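Local coordinates for class II aldolase/adducin N-terminal domain-containing protein (PDB 3M4R) that binds zinc as the N-terminal class II aldolase/adducin domain of a longer protein that probably has oxidoreductase activity, at residues His188-Phe193 with Ile205-Arg210; Leu137-Thr142 with Lys151-Val156. One frame throughout, in Å; residues are numbered along the deposited sequence.

Contact 1 of 2, residues His188-Phe193 with Ile205-Arg210; sequences HGLLTF and INIVSR. With ZN (zinc ion), chain B.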
# COMPACT_ATOMS: atom_id res chain seq x y z
N HIS A 188 -11.28 2.08 -7.00
CA HIS A 188 -9.83 2.06 -7.03
C HIS A 188 -9.32 0.76 -6.41
O HIS A 188 -8.72 -0.04 -7.09
CB HIS A 188 -9.26 3.27 -6.26
CG HIS A 188 -7.76 3.40 -6.30
ND1 HIS A 188 -7.11 4.49 -5.76
CD2 HIS A 188 -6.79 2.60 -6.82
CE1 HIS A 188 -5.80 4.33 -5.89
NE2 HIS A 188 -5.58 3.21 -6.55
N GLY A 189 -9.52 0.56 -5.11
CA GLY A 189 -9.03 -0.66 -4.48
C GLY A 189 -9.06 -0.58 -2.98
O GLY A 189 -9.98 -0.00 -2.38
N LEU A 190 -8.03 -1.17 -2.38
CA LEU A 190 -7.98 -1.35 -0.95
C LEU A 190 -6.60 -1.05 -0.41
O LEU A 190 -5.59 -1.39 -1.03
CB LEU A 190 -8.32 -2.79 -0.62
CG LEU A 190 -8.27 -3.23 0.86
CD1 LEU A 190 -9.32 -2.51 1.75
CD2 LEU A 190 -8.59 -4.74 0.87
N LEU A 191 -6.58 -0.46 0.79
CA LEU A 191 -5.40 -0.38 1.59
C LEU A 191 -5.57 -1.14 2.90
O LEU A 191 -6.57 -0.95 3.63
CB LEU A 191 -5.11 1.05 1.92
CG LEU A 191 -4.63 1.92 0.75
CD1 LEU A 191 -4.98 3.36 1.10
CD2 LEU A 191 -3.10 1.73 0.52
N THR A 192 -4.60 -1.98 3.18
CA THR A 192 -4.42 -2.56 4.53
C THR A 192 -3.01 -2.33 5.04
O THR A 192 -2.10 -1.97 4.29
CB THR A 192 -4.84 -4.01 4.57
OG1 THR A 192 -4.04 -4.82 3.69
CG2 THR A 192 -6.36 -4.14 4.25
N PHE A 193 -2.84 -2.58 6.33
CA PHE A 193 -1.62 -2.22 7.01
C PHE A 193 -1.50 -2.93 8.36
O PHE A 193 -2.48 -3.49 8.89
CB PHE A 193 -1.64 -0.71 7.23
CG PHE A 193 -3.03 -0.15 7.35
CD1 PHE A 193 -3.78 -0.37 8.49
CD2 PHE A 193 -3.59 0.55 6.31
CE1 PHE A 193 -5.13 0.12 8.59
CE2 PHE A 193 -4.89 1.03 6.38
CZ PHE A 193 -5.68 0.82 7.53
N ILE A 205 -6.79 -10.11 2.91
CA ILE A 205 -7.55 -11.28 2.47
C ILE A 205 -8.95 -11.27 3.07
O ILE A 205 -9.93 -11.45 2.34
CB ILE A 205 -6.82 -12.61 2.81
CG1 ILE A 205 -5.49 -12.71 2.06
CG2 ILE A 205 -7.73 -13.83 2.51
CD1 ILE A 205 -5.60 -12.46 0.55
N ASN A 206 -9.03 -11.06 4.38
CA ASN A 206 -10.31 -11.04 5.11
C ASN A 206 -11.28 -10.07 4.46
O ASN A 206 -12.41 -10.44 4.16
CB ASN A 206 -10.07 -10.73 6.60
CG ASN A 206 -9.66 -11.97 7.38
OD1 ASN A 206 -10.18 -13.07 7.10
ND2 ASN A 206 -8.78 -11.83 8.37
N ILE A 207 -10.81 -8.86 4.13
CA ILE A 207 -11.68 -7.85 3.53
C ILE A 207 -12.09 -8.19 2.10
O ILE A 207 -13.28 -8.09 1.75
CB ILE A 207 -11.06 -6.47 3.56
CG1 ILE A 207 -11.06 -5.94 5.01
CG2 ILE A 207 -11.79 -5.51 2.62
CD1 ILE A 207 -9.98 -4.88 5.24
N VAL A 208 -11.15 -8.62 1.28
CA VAL A 208 -11.49 -8.88 -0.11
C VAL A 208 -12.42 -10.09 -0.18
O VAL A 208 -13.38 -10.09 -0.94
CB VAL A 208 -10.24 -9.12 -0.97
CG1 VAL A 208 -10.62 -9.60 -2.34
CG2 VAL A 208 -9.39 -7.80 -1.07
N SER A 209 -12.14 -11.11 0.63
CA SER A 209 -12.90 -12.35 0.59
C SER A 209 -14.33 -12.10 1.06
O SER A 209 -15.25 -12.71 0.53
CB SER A 209 -12.19 -13.49 1.36
OG SER A 209 -12.33 -13.39 2.76
N ARG A 210 -14.51 -11.16 1.99
CA ARG A 210 -15.83 -10.69 2.37
C ARG A 210 -16.56 -9.96 1.23
O ARG A 210 -17.78 -10.16 1.03
CB ARG A 210 -15.79 -9.83 3.64
CG ARG A 210 -15.36 -10.63 4.86
CD ARG A 210 -15.06 -9.77 6.09
NE ARG A 210 -16.29 -9.44 6.80
CZ ARG A 210 -16.36 -8.98 8.05
NH1 ARG A 210 -17.54 -8.70 8.59
NH2 ARG A 210 -15.25 -8.76 8.75
ZN ZN B . -3.83 2.35 -6.77
O HOH W 1 -3.88 3.23 -8.59
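Leu190 and Ile207 meet at a slant: the CD2 methyl of Leu190 lies 3.7 Å from Ile207 CG2, while Leu190 CD1 touches the same Ile207 methyl from 4.0 Å. Leu190 gets there because its CG stands opposite the backbone N (chi1 178°), which carries the forked end outward from the strand. On the next residue of the helix, Val208 offers CG2 to Leu190 CD2 at 3.7 Å, so that one leucine methyl sits against two branched side chains. The other branch of Ile207 reaches toward Thr192, and its CD1 comes tip to tip with Thr192 CG2 at 3.8 Å. This is helix-on-sheet packing in the alpha/beta class II aldolase fold: helix 197-215 covers strand 189-194, and the axes of 189-193 and 205-210 run roughly antiparallel, at 151°. Threonine suits this place because its methyl serves the apolar layer while its buried hydroxyl is hydrogen-bonded to Ala200 and His204, earlier on the same helix. Where the strand begins, His188 and Gly189 form a classic beta bulge facing Leu185. His188 binds zinc through NE2 at 2.0 Å, a site completed by Glu116, His130, His132 and a water.

Contact 2 of 2, residues Leu137-Thr142 with Lys151-Val156; sequences LSITNT and KILGNV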
# COMPACT_ATOMS: atom_id res chain seq x y z
N LEU A 137 -13.45 -3.55 -6.50
CA LEU A 137 -13.91 -2.68 -7.56
C LEU A 137 -15.39 -2.93 -7.83
O LEU A 137 -16.14 -1.97 -7.97
CB LEU A 137 -13.09 -2.88 -8.84
CG LEU A 137 -11.66 -2.31 -8.96
CD1 LEU A 137 -11.06 -2.64 -10.35
CD2 LEU A 137 -11.63 -0.79 -8.74
N SER A 138 -15.81 -4.20 -7.85
CA SER A 138 -17.21 -4.56 -8.07
C SER A 138 -18.13 -4.03 -6.99
O SER A 138 -19.14 -3.42 -7.30
CB SER A 138 -17.41 -6.07 -8.09
OG SER A 138 -16.76 -6.66 -9.20
N ILE A 139 -17.80 -4.28 -5.73
CA ILE A 139 -18.67 -3.87 -4.64
C ILE A 139 -18.76 -2.36 -4.55
O ILE A 139 -19.82 -1.82 -4.26
CB ILE A 139 -18.29 -4.49 -3.26
CG1 ILE A 139 -19.56 -4.58 -2.39
CG2 ILE A 139 -17.22 -3.68 -2.56
CD1 ILE A 139 -19.41 -5.34 -1.10
N THR A 140 -17.66 -1.67 -4.82
CA THR A 140 -17.64 -0.22 -4.72
C THR A 140 -18.25 0.43 -5.96
O THR A 140 -18.58 1.61 -5.93
CB THR A 140 -16.26 0.31 -4.41
OG1 THR A 140 -15.33 -0.04 -5.45
CG2 THR A 140 -15.77 -0.25 -3.07
N ASN A 141 -18.41 -0.34 -7.04
CA ASN A 141 -19.06 0.16 -8.25
C ASN A 141 -20.58 -0.06 -8.27
O ASN A 141 -21.21 0.31 -9.24
CB ASN A 141 -18.44 -0.45 -9.52
CG ASN A 141 -17.32 0.38 -10.05
OD1 ASN A 141 -17.53 1.52 -10.46
ND2 ASN A 141 -16.11 -0.15 -10.02
N THR A 142 -21.15 -0.66 -7.22
CA THR A 142 -22.60 -0.76 -7.02
C THR A 142 -23.10 0.54 -6.39
O THR A 142 -22.30 1.37 -5.97
CB THR A 142 -23.00 -1.89 -6.04
OG1 THR A 142 -22.62 -1.54 -4.70
CG2 THR A 142 -22.39 -3.25 -6.42
N LYS A 151 -20.19 -2.12 6.68
CA LYS A 151 -20.77 -3.17 7.52
C LYS A 151 -20.50 -4.55 6.88
O LYS A 151 -20.35 -5.54 7.59
CB LYS A 151 -22.28 -2.95 7.83
CG LYS A 151 -22.62 -1.57 8.47
CD LYS A 151 -23.93 -1.46 9.36
CE LYS A 151 -24.87 -2.58 9.26
NZ LYS A 151 -26.26 -2.46 9.99
N ILE A 152 -20.40 -4.60 5.55
CA ILE A 152 -20.16 -5.86 4.84
C ILE A 152 -18.71 -6.29 5.05
O ILE A 152 -18.43 -7.45 5.34
CB ILE A 152 -20.43 -5.72 3.31
CG1 ILE A 152 -21.94 -5.49 3.05
CG2 ILE A 152 -20.00 -6.96 2.56
CD1 ILE A 152 -22.27 -4.91 1.68
N LEU A 153 -17.81 -5.33 4.95
CA LEU A 153 -16.39 -5.59 4.85
C LEU A 153 -15.66 -5.63 6.19
O LEU A 153 -14.57 -6.19 6.28
CB LEU A 153 -15.77 -4.53 3.94
CG LEU A 153 -16.24 -4.55 2.48
CD1 LEU A 153 -15.47 -3.54 1.65
CD2 LEU A 153 -16.19 -5.95 1.82
N GLY A 154 -16.22 -5.02 7.23
CA GLY A 154 -15.64 -5.09 8.56
C GLY A 154 -15.17 -3.78 9.14
O GLY A 154 -15.81 -2.76 8.91
N ASN A 155 -14.07 -3.79 9.91
CA ASN A 155 -13.64 -2.57 10.57
C ASN A 155 -12.82 -1.75 9.59
O ASN A 155 -11.58 -1.75 9.63
CB ASN A 155 -12.84 -2.82 11.85
CG ASN A 155 -12.66 -1.55 12.65
OD1 ASN A 155 -13.34 -0.54 12.39
ND2 ASN A 155 -11.78 -1.60 13.65
N VAL A 156 -13.53 -1.08 8.69
CA VAL A 156 -12.88 -0.33 7.63
C VAL A 156 -13.44 1.06 7.55
O VAL A 156 -14.47 1.34 8.08
CB VAL A 156 -13.07 -1.00 6.27
CG1 VAL A 156 -12.42 -2.37 6.28
CG2 VAL A 156 -14.59 -1.10 5.92
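A single methyl, Ile139 CD1, makes the close contacts on its side, reaching two successive residues of the other segment, Ile152 and Leu153. It joins the C-terminal turns of two successive helices, 134-140 and 146-153, linked by a short loop in the class II aldolase domain. Ile139 and Ile152 extend toward each other tip to tip, with Ile139 CD1 at 4.0 Å from Ile152 CD1 and equally 4.0 Å from Ile152 CG2, so the methyl rests between the two branches. Leu153 CD2 is a looser neighbour, 4.4 Å from Ile139 CD1. Ile139 spans the distance by swinging CG1 far from its own backbone N (chi1 -152°) and staying extended to CD1, which obliges CG2 to sit between the N and the carbonyl carbon. Long aliphatic chains suit this site, since the backbones stay well apart (Ile139 CA and Ile152 CA 9.8 Å) and apolar side chains span the gap. Ile139 also touches Phe214, and Leu153 touches Ala211, both on helix 197-215, while Leu153 further meets Val184 of the sheet. Both helices end close by. Gly154, with a positive phi of 117°, turns the chain out of helix 146-153 through angles at which a beta carbon would press on the carbonyl oxygen of Leu153. At the other helix end, polar side chains fold back onto backbone carbonyls. Asn141 ND2 donates to Leu137 O at 2.7 Å, approaching from above the carbonyl plane in a distinctly bent bond. Thr142 suits the turn because its hydroxyl sits close enough to the backbone to bond back to a carbonyl of the last helical turn: OG1 donates to Ile139 O at 2.8 Å, tilted 23° from the plane of that carbonyl.

Overall arrangement
Both contacts are apolar meetings of aliphatic side chains, but they occupy different depths of one domain. Contact 1 lies nearer the centre, where a helix covers a strand of the sheet and every touching residue is buried; contact 2 lies farther out, its centre about 18 Å from the chain's centre, between helix ends with Ile152 partly exposed. Helix 197-215 links them: its 205-210 turn faces the strand in contact 1 and abuts 151-156 in contact 2, with Leu153 CD2 3.6 Å from Ile207 O. His188, the zinc ligand at the start of the 188-193 segment, also has its backbone N beside Leu137 CD2. Contact 2 instead adds the polar bonds of a helix end.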